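PDB 3TZG: hypothetical protein BVU_2266 from Bacteroides vulgatus, which is of unknown function but folds as a porin-like beta barrel. Local coordinates for residues Gly73-Arg81 against Ala93-Tyr101; Arg119-Lys127 against Val139-Asn147. All coordinates share one frame; numbering follows the deposited sequence.

Contact 1. Residues Gly73-Arg81 against Ala93-Tyr101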
ATOM      1  N   GLY A  73      -3.792   6.869 -18.425  1.00 55.71           N
ATOM      2  CA  GLY A  73      -4.644   6.495 -17.301  1.00 53.69           C
ATOM      3  C   GLY A  73      -4.051   5.674 -16.178  1.00 55.22           C
ATOM      4  O   GLY A  73      -4.810   5.186 -15.335  1.00 55.80           O
ATOM      5  N   LYS A  74      -2.716   5.525 -16.123  1.00 49.82           N
ATOM      6  CA  LYS A  74      -2.022   4.757 -15.067  1.00 47.28           C
ATOM      7  C   LYS A  74      -0.717   5.382 -14.645  1.00 52.23           C
ATOM      8  O   LYS A  74      -0.015   5.950 -15.492  1.00 54.60           O
ATOM      9  CB  LYS A  74      -1.694   3.326 -15.538  1.00 47.94           C
ATOM     10  CG  LYS A  74      -2.842   2.467 -16.022  1.00 44.50           C
ATOM     11  CD  LYS A  74      -2.276   1.179 -16.546  1.00 42.00           C
ATOM     12  CE  LYS A  74      -3.337   0.227 -16.993  1.00 52.44           C
ATOM     13  NZ  LYS A  74      -2.736  -1.023 -17.508  1.00 66.81           N
ATOM     14  N   ALA A  75      -0.329   5.214 -13.369  1.00 47.66           N
ATOM     15  CA  ALA A  75       1.009   5.658 -12.955  1.00 47.22           C
ATOM     16  C   ALA A  75       2.056   4.833 -13.729  1.00 50.72           C
ATOM     17  O   ALA A  75       1.931   3.603 -13.835  1.00 47.39           O
ATOM     18  CB  ALA A  75       1.203   5.521 -11.455  1.00 46.50           C
ATOM     19  N   ARG A  76       3.016   5.526 -14.356  1.00 48.34           N
ATOM     20  CA  ARG A  76       4.029   4.866 -15.160  1.00 47.49           C
ATOM     21  C   ARG A  76       5.372   4.823 -14.427  1.00 51.73           C
ATOM     22  O   ARG A  76       6.175   3.915 -14.665  1.00 50.85           O
ATOM     23  CB  ARG A  76       4.164   5.578 -16.509  1.00 46.11           C
ATOM     24  CG  ARG A  76       2.871   5.555 -17.312  1.00 50.01           C
ATOM     25  CD  ARG A  76       2.438   4.144 -17.642  1.00 48.71           C
ATOM     26  NE  ARG A  76       1.107   4.117 -18.239  1.00 50.68           N
ATOM     27  CZ  ARG A  76       0.533   3.026 -18.727  1.00 59.81           C
ATOM     28  NH1 ARG A  76       1.166   1.860 -18.684  1.00 40.41           N
ATOM     29  NH2 ARG A  76      -0.675   3.092 -19.271  1.00 52.30           N
ATOM     30  N   GLU A  77       5.593   5.793 -13.519  1.00 48.90           N
ATOM     31  CA  GLU A  77       6.820   5.973 -12.736  1.00 47.36           C
ATOM     32  C   GLU A  77       6.592   6.973 -11.609  1.00 51.65           C
ATOM     33  O   GLU A  77       5.671   7.784 -11.706  1.00 51.64           O
ATOM     34  CB  GLU A  77       7.954   6.450 -13.657  1.00 49.14           C
ATOM     35  CG  GLU A  77       7.560   7.681 -14.431  1.00 56.47           C
ATOM     36  CD  GLU A  77       8.542   8.157 -15.462  1.00 72.66           C
ATOM     37  OE1 GLU A  77       9.524   8.823 -15.064  1.00 54.63           O
ATOM     38  OE2 GLU A  77       8.239   8.011 -16.668  1.00 72.20           O
ATOM     39  N   SER A  78       7.414   6.920 -10.543  1.00 49.07           N
ATOM     40  CA  SER A  78       7.299   7.853  -9.402  1.00 49.46           C
ATOM     41  C   SER A  78       8.668   8.157  -8.780  1.00 56.70           C
ATOM     42  O   SER A  78       9.603   7.351  -8.919  1.00 56.77           O
ATOM     43  CB  SER A  78       6.375   7.300  -8.320  1.00 48.55           C
ATOM     44  OG  SER A  78       7.031   6.312  -7.533  1.00 56.03           O
ATOM     45  N   ARG A  79       8.779   9.319  -8.096  1.00 54.30           N
ATOM     46  CA  ARG A  79       9.969   9.716  -7.362  1.00 54.93           C
ATOM     47  C   ARG A  79       9.535  10.176  -5.991  1.00 60.80           C
ATOM     48  O   ARG A  79       8.602  10.979  -5.874  1.00 62.00           O
ATOM     49  CB  ARG A  79      10.820  10.772  -8.084  1.00 57.60           C
ATOM     50  CG  ARG A  79      12.204  10.836  -7.449  1.00 71.80           C
ATOM     51  CD  ARG A  79      13.285  11.444  -8.288  1.00 89.10           C
ATOM     52  NE  ARG A  79      14.554  11.187  -7.613  1.00104.59           N
ATOM     53  CZ  ARG A  79      15.743  11.510  -8.100  1.00117.41           C
ATOM     54  NH1 ARG A  79      15.844  12.119  -9.274  1.00106.86           N
ATOM     55  NH2 ARG A  79      16.845  11.225  -7.415  1.00 99.05           N
ATOM     56  N   ALA A  80      10.196   9.646  -4.954  1.00 57.50           N
ATOM     57  CA  ALA A  80       9.870   9.951  -3.571  1.00 57.50           C
ATOM     58  C   ALA A  80      11.090  10.274  -2.752  1.00 64.57           C
ATOM     59  O   ALA A  80      12.190   9.772  -3.013  1.00 65.60           O
ATOM     60  CB  ALA A  80       9.157   8.770  -2.948  1.00 56.31           C
ATOM     61  N   ARG A  81      10.891  11.133  -1.757  1.00 62.26           N
ATOM     62  CA  ARG A  81      11.898  11.463  -0.765  1.00 63.38           C
ATOM     63  C   ARG A  81      11.416  10.842   0.518  1.00 68.52           C
ATOM     64  O   ARG A  81      10.263  11.044   0.891  1.00 67.15           O
ATOM     65  CB  ARG A  81      12.165  12.971  -0.656  1.00 62.92           C
ATOM     66  CG  ARG A  81      13.231  13.273   0.392  1.00 68.35           C
ATOM     67  CD  ARG A  81      13.978  14.547   0.109  1.00 79.39           C
ATOM     68  NE  ARG A  81      14.772  14.424  -1.109  1.00 85.66           N
ATOM     69  CZ  ARG A  81      15.533  15.389  -1.606  1.00101.08           C
ATOM     70  NH1 ARG A  81      15.630  16.556  -0.984  1.00 88.29           N
ATOM     71  NH2 ARG A  81      16.211  15.192  -2.728  1.00 92.47           N
ATOM     72  N   ALA A  93      16.832   9.281   1.948  1.00 60.82           N
ATOM     73  CA  ALA A  93      16.976   8.631   0.669  1.00 59.06           C
ATOM     74  C   ALA A  93      16.070   9.212  -0.415  1.00 61.96           C
ATOM     75  O   ALA A  93      15.082   9.873  -0.127  1.00 60.24           O
ATOM     76  CB  ALA A  93      16.667   7.148   0.835  1.00 57.93           C
ATOM     77  N   ASP A  94      16.463   8.968  -1.678  1.00 58.74           N
ATOM     78  CA  ASP A  94      15.708   9.269  -2.875  1.00 57.35           C
ATOM     79  C   ASP A  94      15.308   7.950  -3.505  1.00 56.55           C
ATOM     80  O   ASP A  94      16.159   7.081  -3.727  1.00 54.04           O
ATOM     81  CB  ASP A  94      16.454  10.186  -3.851  1.00 60.87           C
ATOM     82  CG  ASP A  94      15.893  11.603  -3.790  1.00 83.01           C
ATOM     83  OD1 ASP A  94      14.664  11.783  -4.088  1.00 85.56           O
ATOM     84  OD2 ASP A  94      16.654  12.525  -3.426  1.00 88.19           O
ATOM     85  N   LYS A  95      13.980   7.778  -3.709  1.00 50.61           N
ATOM     86  CA  LYS A  95      13.393   6.573  -4.281  1.00 47.87           C
ATOM     87  C   LYS A  95      12.906   6.828  -5.707  1.00 52.17           C
ATOM     88  O   LYS A  95      12.125   7.748  -5.950  1.00 52.08           O
ATOM     89  CB  LYS A  95      12.241   6.077  -3.403  1.00 47.48           C
ATOM     90  CG  LYS A  95      11.698   4.718  -3.813  1.00 43.74           C
ATOM     91  CD  LYS A  95      10.469   4.397  -2.990  1.00 41.23           C
ATOM     92  CE  LYS A  95       9.845   3.080  -3.311  1.00 40.90           C
ATOM     93  NZ  LYS A  95       8.738   2.750  -2.391  1.00 46.64           N
ATOM     94  N   GLN A  96      13.387   6.011  -6.639  1.00 48.26           N
ATOM     95  CA  GLN A  96      12.991   6.041  -8.041  1.00 47.48           C
ATOM     96  C   GLN A  96      12.252   4.754  -8.395  1.00 50.74           C
ATOM     97  O   GLN A  96      12.818   3.659  -8.310  1.00 51.92           O
ATOM     98  CB  GLN A  96      14.193   6.241  -8.945  1.00 49.08           C
ATOM     99  CG  GLN A  96      14.625   7.658  -9.053  1.00 59.91           C
ATOM    100  CD  GLN A  96      15.885   7.833  -9.855  1.00 84.70           C
ATOM    101  OE1 GLN A  96      16.572   6.883 -10.226  1.00 79.54           O
ATOM    102  NE2 GLN A  96      16.228   9.066 -10.128  1.00 80.86           N
ATOM    103  N   THR A  97      10.999   4.884  -8.790  1.00 45.68           N
ATOM    104  CA  THR A  97      10.188   3.713  -9.079  1.00 45.17           C
ATOM    105  C   THR A  97       9.571   3.789 -10.475  1.00 50.37           C
ATOM    106  O   THR A  97       9.246   4.884 -10.956  1.00 52.71           O
ATOM    107  CB  THR A  97       9.090   3.596  -8.003  1.00 48.52           C
ATOM    108  OG1 THR A  97       9.739   3.398  -6.753  1.00 46.81           O
ATOM    109  CG2 THR A  97       8.147   2.436  -8.252  1.00 44.92           C
ATOM    110  N   VAL A  98       9.395   2.602 -11.094  1.00 43.01           N
ATOM    111  CA  VAL A  98       8.733   2.409 -12.377  1.00 41.46           C
ATOM    112  C   VAL A  98       7.671   1.310 -12.202  1.00 44.49           C
ATOM    113  O   VAL A  98       7.883   0.325 -11.490  1.00 41.96           O
ATOM    114  CB  VAL A  98       9.697   2.119 -13.559  1.00 44.69           C
ATOM    115  CG1 VAL A  98      10.489   3.366 -13.921  1.00 45.01           C
ATOM    116  CG2 VAL A  98      10.622   0.924 -13.283  1.00 43.49           C
ATOM    117  N   TYR A  99       6.501   1.537 -12.808  1.00 44.62           N
ATOM    118  CA  TYR A  99       5.326   0.646 -12.796  1.00 44.34           C
ATOM    119  C   TYR A  99       5.137   0.051 -14.216  1.00 49.84           C
ATOM    120  O   TYR A  99       5.063   0.809 -15.187  1.00 52.35           O
ATOM    121  CB  TYR A  99       4.070   1.431 -12.319  1.00 45.01           C
ATOM    122  CG  TYR A  99       4.264   2.133 -10.986  1.00 44.72           C
ATOM    123  CD1 TYR A  99       4.182   1.431  -9.789  1.00 45.31           C
ATOM    124  CD2 TYR A  99       4.567   3.489 -10.925  1.00 45.80           C
ATOM    125  CE1 TYR A  99       4.437   2.049  -8.567  1.00 45.03           C
ATOM    126  CE2 TYR A  99       4.785   4.131  -9.699  1.00 46.16           C
ATOM    127  CZ  TYR A  99       4.733   3.403  -8.521  1.00 48.84           C
ATOM    128  OH  TYR A  99       4.982   3.998  -7.295  1.00 42.15           O
ATOM    129  N   ASP A 100       5.166  -1.293 -14.346  1.00 44.26           N
ATOM    130  CA  ASP A 100       4.978  -1.984 -15.631  1.00 43.90           C
ATOM    131  C   ASP A 100       3.849  -2.981 -15.522  1.00 50.03           C
ATOM    132  O   ASP A 100       3.703  -3.668 -14.497  1.00 49.04           O
ATOM    133  CB  ASP A 100       6.235  -2.660 -16.115  1.00 45.07           C
ATOM    134  CG  ASP A 100       7.262  -1.636 -16.550  1.00 54.09           C
ATOM    135  OD1 ASP A 100       7.235  -1.228 -17.748  1.00 52.62           O
ATOM    136  OD2 ASP A 100       8.089  -1.233 -15.702  1.00 61.97           O
ATOM    137  N   TYR A 101       3.038  -3.034 -16.598  1.00 47.16           N
ATOM    138  CA  TYR A 101       1.811  -3.815 -16.685  1.00 46.46           C
ATOM    139  C   TYR A 101       1.870  -4.753 -17.857  1.00 51.05           C
ATOM    140  O   TYR A 101       2.199  -4.304 -18.939  1.00 51.42           O
ATOM    141  CB  TYR A 101       0.610  -2.857 -16.821  1.00 47.60           C
ATOM    142  CG  TYR A 101       0.630  -1.734 -15.811  1.00 47.91           C
ATOM    143  CD1 TYR A 101       0.057  -1.892 -14.553  1.00 48.66           C
ATOM    144  CD2 TYR A 101       1.255  -0.524 -16.095  1.00 49.01           C
ATOM    145  CE1 TYR A 101       0.066  -0.856 -13.620  1.00 47.57           C
ATOM    146  CE2 TYR A 101       1.304   0.503 -15.153  1.00 49.00           C
ATOM    147  CZ  TYR A 101       0.678   0.345 -13.929  1.00 48.78           C
ATOM    148  OH  TYR A 101       0.739   1.340 -12.990  1.00 43.90           O
TER
HETATM  149  O   HOH W   1       3.951   1.200 -17.692  1.00 50.49           O
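Y101 lies flat beneath the extended side chain of K74, at one end of a beta hairpin in the barrel wall. With CG anti to the carbonyl carbon (chi1 -48°), the tyrosine is aimed at the facing strand. Its CB and CG approach the K74 ammonium, CG standing 3.8 Å from NZ in an off-centre cation-pi contact. Farther along, K74 CD sits over the middle of the ring, 3.9 Å from its centroid, as the two side chains run in opposite directions. On one flank CD2 meets R76 NH1; the R76 guanidinium stands almost perpendicular to the ring and its NE bonds G71 O. CE2 and CZ pass beside A75 O, and OH donates to that oxygen (2.7 Å), lying in the carbonyl plane, while also bonding Y186 OH of helix 181-188. A phenylalanine here lacks the hydroxyl and would probably leave A75 O without this donor and Y186 OH without its mate.

The same helix reaches the neighbouring side chains: Y186 stacks on Y99, whose OH shares a hydrogen bond with S78 OG (3.1 Å), and D182 takes K95 NZ in a salt bridge. Paired backbone bonds between S78 and T97 and between A80 and K95 join the strands. On the other face, D94 draws two arginines together. Its OD2 accepts R81 NH2 through the syn lone pair at 2.8 Å, whereas OD1 is 3.6 Å from R79 NE. The Q96 amide nitrogen lies over the R79 guanidinium, with no hydrogen bond between them.

The polarity is divided between the two faces: the helix engages the Y101 hydroxyl, the Y99 ring and the K95 ammonium, while S78 and Y99 pair their hydroxyls within the hairpin; a salt-bridge network lies on the R79, R81 and D94 side.

Contact 2. Residues Arg119-Lys127 against Val139-Asn147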
ATOM      1  N   ARG A 119      24.801   7.497  -3.041  1.00 66.73           N
ATOM      2  CA  ARG A 119      25.195   6.145  -2.646  1.00 66.41           C
ATOM      3  C   ARG A 119      23.991   5.233  -2.713  1.00 70.48           C
ATOM      4  O   ARG A 119      22.929   5.581  -2.198  1.00 69.50           O
ATOM      5  CB  ARG A 119      25.803   6.189  -1.231  1.00 67.71           C
ATOM      6  CG  ARG A 119      25.768   4.917  -0.378  1.00 73.81           C
ATOM      7  CD  ARG A 119      26.464   5.171   0.949  1.00 95.80           C
ATOM      8  NE  ARG A 119      25.947   6.365   1.640  1.00118.32           N
ATOM      9  CZ  ARG A 119      25.136   6.356   2.699  1.00132.49           C
ATOM     10  NH1 ARG A 119      24.770   5.208   3.259  1.00111.91           N
ATOM     11  NH2 ARG A 119      24.728   7.498   3.236  1.00123.25           N
ATOM     12  N   PHE A 120      24.144   4.100  -3.413  1.00 67.52           N
ATOM     13  CA  PHE A 120      23.092   3.096  -3.553  1.00 65.24           C
ATOM     14  C   PHE A 120      22.820   2.434  -2.200  1.00 68.33           C
ATOM     15  O   PHE A 120      23.750   1.980  -1.529  1.00 68.98           O
ATOM     16  CB  PHE A 120      23.484   2.049  -4.608  1.00 66.97           C
ATOM     17  CG  PHE A 120      22.471   0.935  -4.721  1.00 67.43           C
ATOM     18  CD1 PHE A 120      21.281   1.122  -5.426  1.00 69.19           C
ATOM     19  CD2 PHE A 120      22.684  -0.290  -4.088  1.00 69.04           C
ATOM     20  CE1 PHE A 120      20.330   0.108  -5.496  1.00 68.56           C
ATOM     21  CE2 PHE A 120      21.734  -1.306  -4.169  1.00 70.59           C
ATOM     22  CZ  PHE A 120      20.568  -1.103  -4.879  1.00 67.62           C
ATOM     23  N   LEU A 121      21.553   2.342  -1.823  1.00 63.75           N
ATOM     24  CA  LEU A 121      21.182   1.794  -0.521  1.00 63.32           C
ATOM     25  C   LEU A 121      20.367   0.501  -0.597  1.00 66.57           C
ATOM     26  O   LEU A 121      20.558  -0.379   0.261  1.00 67.24           O
ATOM     27  CB  LEU A 121      20.340   2.838   0.258  1.00 62.45           C
ATOM     28  CG  LEU A 121      20.973   4.200   0.568  1.00 66.58           C
ATOM     29  CD1 LEU A 121      19.923   5.199   0.973  1.00 65.94           C
ATOM     30  CD2 LEU A 121      22.000   4.092   1.643  1.00 67.78           C
ATOM     31  N   LYS A 122      19.403   0.432  -1.551  1.00 60.70           N
ATOM     32  CA  LYS A 122      18.446  -0.674  -1.634  1.00 58.63           C
ATOM     33  C   LYS A 122      17.724  -0.760  -2.988  1.00 63.48           C
ATOM     34  O   LYS A 122      17.389   0.262  -3.598  1.00 63.82           O
ATOM     35  CB  LYS A 122      17.387  -0.442  -0.542  1.00 58.50           C
ATOM     36  CG  LYS A 122      16.624  -1.645  -0.071  1.00 60.78           C
ATOM     37  CD  LYS A 122      15.635  -1.202   1.021  1.00 64.94           C
ATOM     38  CE  LYS A 122      14.566  -2.224   1.370  1.00 69.82           C
ATOM     39  NZ  LYS A 122      15.136  -3.490   1.909  1.00 80.73           N
ATOM     40  N   LYS A 123      17.451  -2.000  -3.424  1.00 59.07           N
ATOM     41  CA  LYS A 123      16.654  -2.320  -4.608  1.00 56.45           C
ATOM     42  C   LYS A 123      15.497  -3.212  -4.177  1.00 55.43           C
ATOM     43  O   LYS A 123      15.711  -4.181  -3.450  1.00 56.94           O
ATOM     44  CB  LYS A 123      17.510  -2.986  -5.700  1.00 59.38           C
ATOM     45  CG  LYS A 123      16.876  -2.959  -7.079  1.00 62.48           C
ATOM     46  CD  LYS A 123      17.709  -3.699  -8.089  1.00 66.04           C
ATOM     47  CE  LYS A 123      17.090  -3.580  -9.469  1.00 87.14           C
ATOM     48  NZ  LYS A 123      17.797  -4.401 -10.507  1.00105.73           N
ATOM     49  N   VAL A 124      14.271  -2.854  -4.556  1.00 47.54           N
ATOM     50  CA  VAL A 124      13.071  -3.653  -4.253  1.00 44.75           C
ATOM     51  C   VAL A 124      12.361  -3.959  -5.571  1.00 48.72           C
ATOM     52  O   VAL A 124      12.162  -3.050  -6.389  1.00 49.74           O
ATOM     53  CB  VAL A 124      12.123  -2.993  -3.238  1.00 46.81           C
ATOM     54  CG1 VAL A 124      11.029  -3.964  -2.828  1.00 44.92           C
ATOM     55  CG2 VAL A 124      12.885  -2.486  -2.004  1.00 47.44           C
ATOM     56  N   GLN A 125      12.051  -5.248  -5.815  1.00 43.39           N
ATOM     57  CA  GLN A 125      11.394  -5.704  -7.043  1.00 41.50           C
ATOM     58  C   GLN A 125      10.154  -6.502  -6.683  1.00 44.44           C
ATOM     59  O   GLN A 125      10.255  -7.554  -6.074  1.00 44.21           O
ATOM     60  CB  GLN A 125      12.359  -6.532  -7.899  1.00 42.65           C
ATOM     61  CG  GLN A 125      13.618  -5.789  -8.300  1.00 53.25           C
ATOM     62  CD  GLN A 125      14.555  -6.698  -9.026  1.00 72.44           C
ATOM     63  OE1 GLN A 125      14.617  -6.683 -10.252  1.00 72.81           O
ATOM     64  NE2 GLN A 125      15.292  -7.523  -8.287  1.00 64.66           N
ATOM     65  N   GLY A 126       8.991  -5.991  -7.043  1.00 41.17           N
ATOM     66  CA  GLY A 126       7.740  -6.637  -6.695  1.00 40.37           C
ATOM     67  C   GLY A 126       6.935  -7.023  -7.897  1.00 44.99           C
ATOM     68  O   GLY A 126       6.833  -6.236  -8.839  1.00 46.37           O
ATOM     69  N   LYS A 127       6.330  -8.229  -7.839  1.00 39.86           N
ATOM     70  CA  LYS A 127       5.463  -8.805  -8.860  1.00 40.04           C
ATOM     71  C   LYS A 127       4.094  -9.049  -8.262  1.00 47.33           C
ATOM     72  O   LYS A 127       4.003  -9.785  -7.293  1.00 50.05           O
ATOM     73  CB  LYS A 127       6.077 -10.108  -9.393  1.00 42.52           C
ATOM     74  CG  LYS A 127       5.457 -10.600 -10.683  1.00 58.87           C
ATOM     75  CD  LYS A 127       6.022 -11.959 -11.085  1.00 69.66           C
ATOM     76  CE  LYS A 127       5.351 -12.464 -12.339  1.00 80.18           C
ATOM     77  NZ  LYS A 127       5.758 -13.857 -12.655  1.00 90.15           N
ATOM     78  N   VAL A 139       1.923 -12.068  -4.372  1.00 33.03           N
ATOM     79  CA  VAL A 139       2.888 -10.971  -4.431  1.00 33.96           C
ATOM     80  C   VAL A 139       4.271 -11.550  -4.180  1.00 45.38           C
ATOM     81  O   VAL A 139       4.483 -12.230  -3.181  1.00 46.41           O
ATOM     82  CB  VAL A 139       2.595  -9.791  -3.469  1.00 35.64           C
ATOM     83  CG1 VAL A 139       3.587  -8.636  -3.706  1.00 34.48           C
ATOM     84  CG2 VAL A 139       1.141  -9.319  -3.565  1.00 34.11           C
HETATM   85  N   MSE A 140       5.193 -11.310  -5.091  1.00 47.61           N
HETATM   86  CA  MSE A 140       6.580 -11.753  -4.978  1.00 50.62           C
HETATM   87  C   MSE A 140       7.470 -10.538  -4.901  1.00 51.57           C
HETATM   88  O   MSE A 140       7.359  -9.641  -5.748  1.00 49.70           O
HETATM   89  CB  MSE A 140       6.979 -12.657  -6.136  1.00 55.87           C
HETATM   90  CG  MSE A 140       6.315 -14.000  -6.074  1.00 67.63           C
HETATM   91 SE   MSE A 140       5.225 -14.360  -7.635  0.75 81.41          SE
HETATM   92  CE  MSE A 140       3.857 -13.025  -7.492  1.00 76.86           C
ATOM     93  N   THR A 141       8.300 -10.469  -3.839  1.00 46.17           N
ATOM     94  CA  THR A 141       9.183  -9.337  -3.609  1.00 43.72           C
ATOM     95  C   THR A 141      10.577  -9.818  -3.369  1.00 46.80           C
ATOM     96  O   THR A 141      10.784 -10.755  -2.601  1.00 48.18           O
ATOM     97  CB  THR A 141       8.720  -8.471  -2.446  1.00 47.08           C
ATOM     98  OG1 THR A 141       7.300  -8.336  -2.428  1.00 41.12           O
ATOM     99  CG2 THR A 141       9.338  -7.110  -2.486  1.00 47.89           C
ATOM    100  N   VAL A 142      11.542  -9.165  -4.031  1.00 41.38           N
ATOM    101  CA  VAL A 142      12.965  -9.416  -3.899  1.00 40.39           C
ATOM    102  C   VAL A 142      13.608  -8.139  -3.431  1.00 46.56           C
ATOM    103  O   VAL A 142      13.451  -7.102  -4.078  1.00 44.96           O
ATOM    104  CB  VAL A 142      13.613  -9.956  -5.195  1.00 42.94           C
ATOM    105  CG1 VAL A 142      15.117 -10.179  -5.011  1.00 42.33           C
ATOM    106  CG2 VAL A 142      12.928 -11.237  -5.652  1.00 42.67           C
ATOM    107  N   PHE A 143      14.345  -8.222  -2.306  1.00 47.42           N
ATOM    108  CA  PHE A 143      15.074  -7.106  -1.695  1.00 48.78           C
ATOM    109  C   PHE A 143      16.557  -7.298  -1.862  1.00 55.74           C
ATOM    110  O   PHE A 143      17.100  -8.293  -1.377  1.00 56.99           O
ATOM    111  CB  PHE A 143      14.729  -6.977  -0.203  1.00 51.61           C
ATOM    112  CG  PHE A 143      13.274  -6.725   0.112  1.00 53.15           C
ATOM    113  CD1 PHE A 143      12.377  -7.783   0.227  1.00 56.43           C
ATOM    114  CD2 PHE A 143      12.802  -5.425   0.311  1.00 56.54           C
ATOM    115  CE1 PHE A 143      11.030  -7.544   0.519  1.00 57.30           C
ATOM    116  CE2 PHE A 143      11.459  -5.184   0.604  1.00 59.10           C
ATOM    117  CZ  PHE A 143      10.581  -6.244   0.713  1.00 57.03           C
ATOM    118  N   THR A 144      17.217  -6.371  -2.577  1.00 54.87           N
ATOM    119  CA  THR A 144      18.669  -6.408  -2.731  1.00 57.71           C
ATOM    120  C   THR A 144      19.240  -5.258  -1.902  1.00 65.32           C
ATOM    121  O   THR A 144      18.830  -4.104  -2.067  1.00 65.41           O
ATOM    122  CB  THR A 144      19.115  -6.379  -4.187  1.00 67.16           C
ATOM    123  OG1 THR A 144      18.532  -7.485  -4.864  1.00 63.51           O
ATOM    124  CG2 THR A 144      20.622  -6.474  -4.320  1.00 70.79           C
ATOM    125  N   GLU A 145      20.132  -5.600  -0.964  1.00 64.00           N
ATOM    126  CA  GLU A 145      20.773  -4.632  -0.082  1.00 65.45           C
ATOM    127  C   GLU A 145      22.062  -4.143  -0.730  1.00 72.64           C
ATOM    128  O   GLU A 145      22.530  -4.761  -1.688  1.00 71.89           O
ATOM    129  CB  GLU A 145      21.022  -5.249   1.301  1.00 67.62           C
ATOM    130  CG  GLU A 145      19.750  -5.499   2.103  1.00 74.67           C
ATOM    131  CD  GLU A 145      19.004  -4.268   2.585  1.00 96.89           C
ATOM    132  OE1 GLU A 145      19.666  -3.255   2.905  1.00 97.85           O
ATOM    133  OE2 GLU A 145      17.760  -4.336   2.706  1.00 92.66           O
ATOM    134  N   ALA A 146      22.612  -3.012  -0.233  1.00 72.40           N
ATOM    135  CA  ALA A 146      23.828  -2.353  -0.738  1.00 74.06           C
ATOM    136  C   ALA A 146      25.020  -3.336  -0.891  1.00 82.02           C
ATOM    137  O   ALA A 146      25.750  -3.252  -1.895  1.00 83.59           O
ATOM    138  CB  ALA A 146      24.214  -1.221   0.191  1.00 76.00           C
ATOM    139  N   ASN A 147      25.167  -4.301   0.060  1.00 78.90           N
ATOM    140  CA  ASN A 147      26.228  -5.318   0.058  1.00 80.46           C
ATOM    141  C   ASN A 147      25.944  -6.500  -0.919  1.00 84.69           C
ATOM    142  O   ASN A 147      26.736  -7.451  -0.957  1.00 85.29           O
ATOM    143  CB  ASN A 147      26.453  -5.866   1.469  1.00 81.17           C
ATOM    144  CG  ASN A 147      25.238  -6.378   2.177  1.00105.67           C
ATOM    145  OD1 ASN A 147      24.203  -5.717   2.250  1.00105.84           O
ATOM    146  ND2 ASN A 147      25.389  -7.508   2.834  1.00 98.75           N
TER
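V124 and F143 pack side by side on an antiparallel beta hairpin of the barrel wall, formed by strands 120-130 and 136-145. Its first strand carries a classic beta bulge, L121 and K122 both facing Y112 of strand 105-114. Beyond the bulge the register is regular, with reciprocal backbone bonds linking K123 to T144, Q125 to V142 and K127 to M140.

The denser packing belongs to the face of K122, V124, T141, F143 and E145. The two methyls of V124 are used separately: CG1, anti to the backbone N (chi1 -172°), touches both T141 CG2 at 3.6 Å and F143 CE2 at 3.7 Å, while CG2 reaches F143 CD2. Loop residue D179 adds cover to V124, and D177 lies against T141. G126 presents no side chain opposite T141, and there the strands draw in to 4.3 Å between the CA atoms of G126 and T141.

The opposite face is looser and more exposed to solvent. K123 and K127 extend their chains away from the second strand, and only CB of each comes close to it: K123 CB lies 4.0 Å from T144 CB, and K127 CB touches the methyl of selenomethionine M140. The side chains of Q125 and V142 meet only lightly, and D111 and N109 of strand 105-114 flank K123 and Q125. Toward the A146 end the ladder fades into a weak bond from A146 N to L121 O.

Charge enters the denser face near the bulge. K122 runs alongside E145 and turns at its last torsion (chi4 62°), which brings the ammonium against the F143 ring, NZ 3.4 Å from CD2. K122 NZ also bonds E145 OE2 at 2.9 Å, on the syn side but 28° out of the carboxylate plane.

Contacts 1 and 2 are successive hairpins of the barrel wall, separated by strand 105-114, which pairs with strand 90-102 on one side and strand 120-130 on the other. They meet directly where A93 CB packs on L121 CD1 at 3.8 Å. Contact 1 lies nearer the middle of the chain, about 13 Å between centres against about 17 Å, and has more buried residues, though its R79 face is exposed. Its buried side leans on helix 181-188 through two tyrosines and a lysine. Contact 2 instead sets V124 and T141 against loop residues and F143 against strand 150-158. Each has salt bridging, but on different faces: the exposed one in contact 1, the denser one in contact 2.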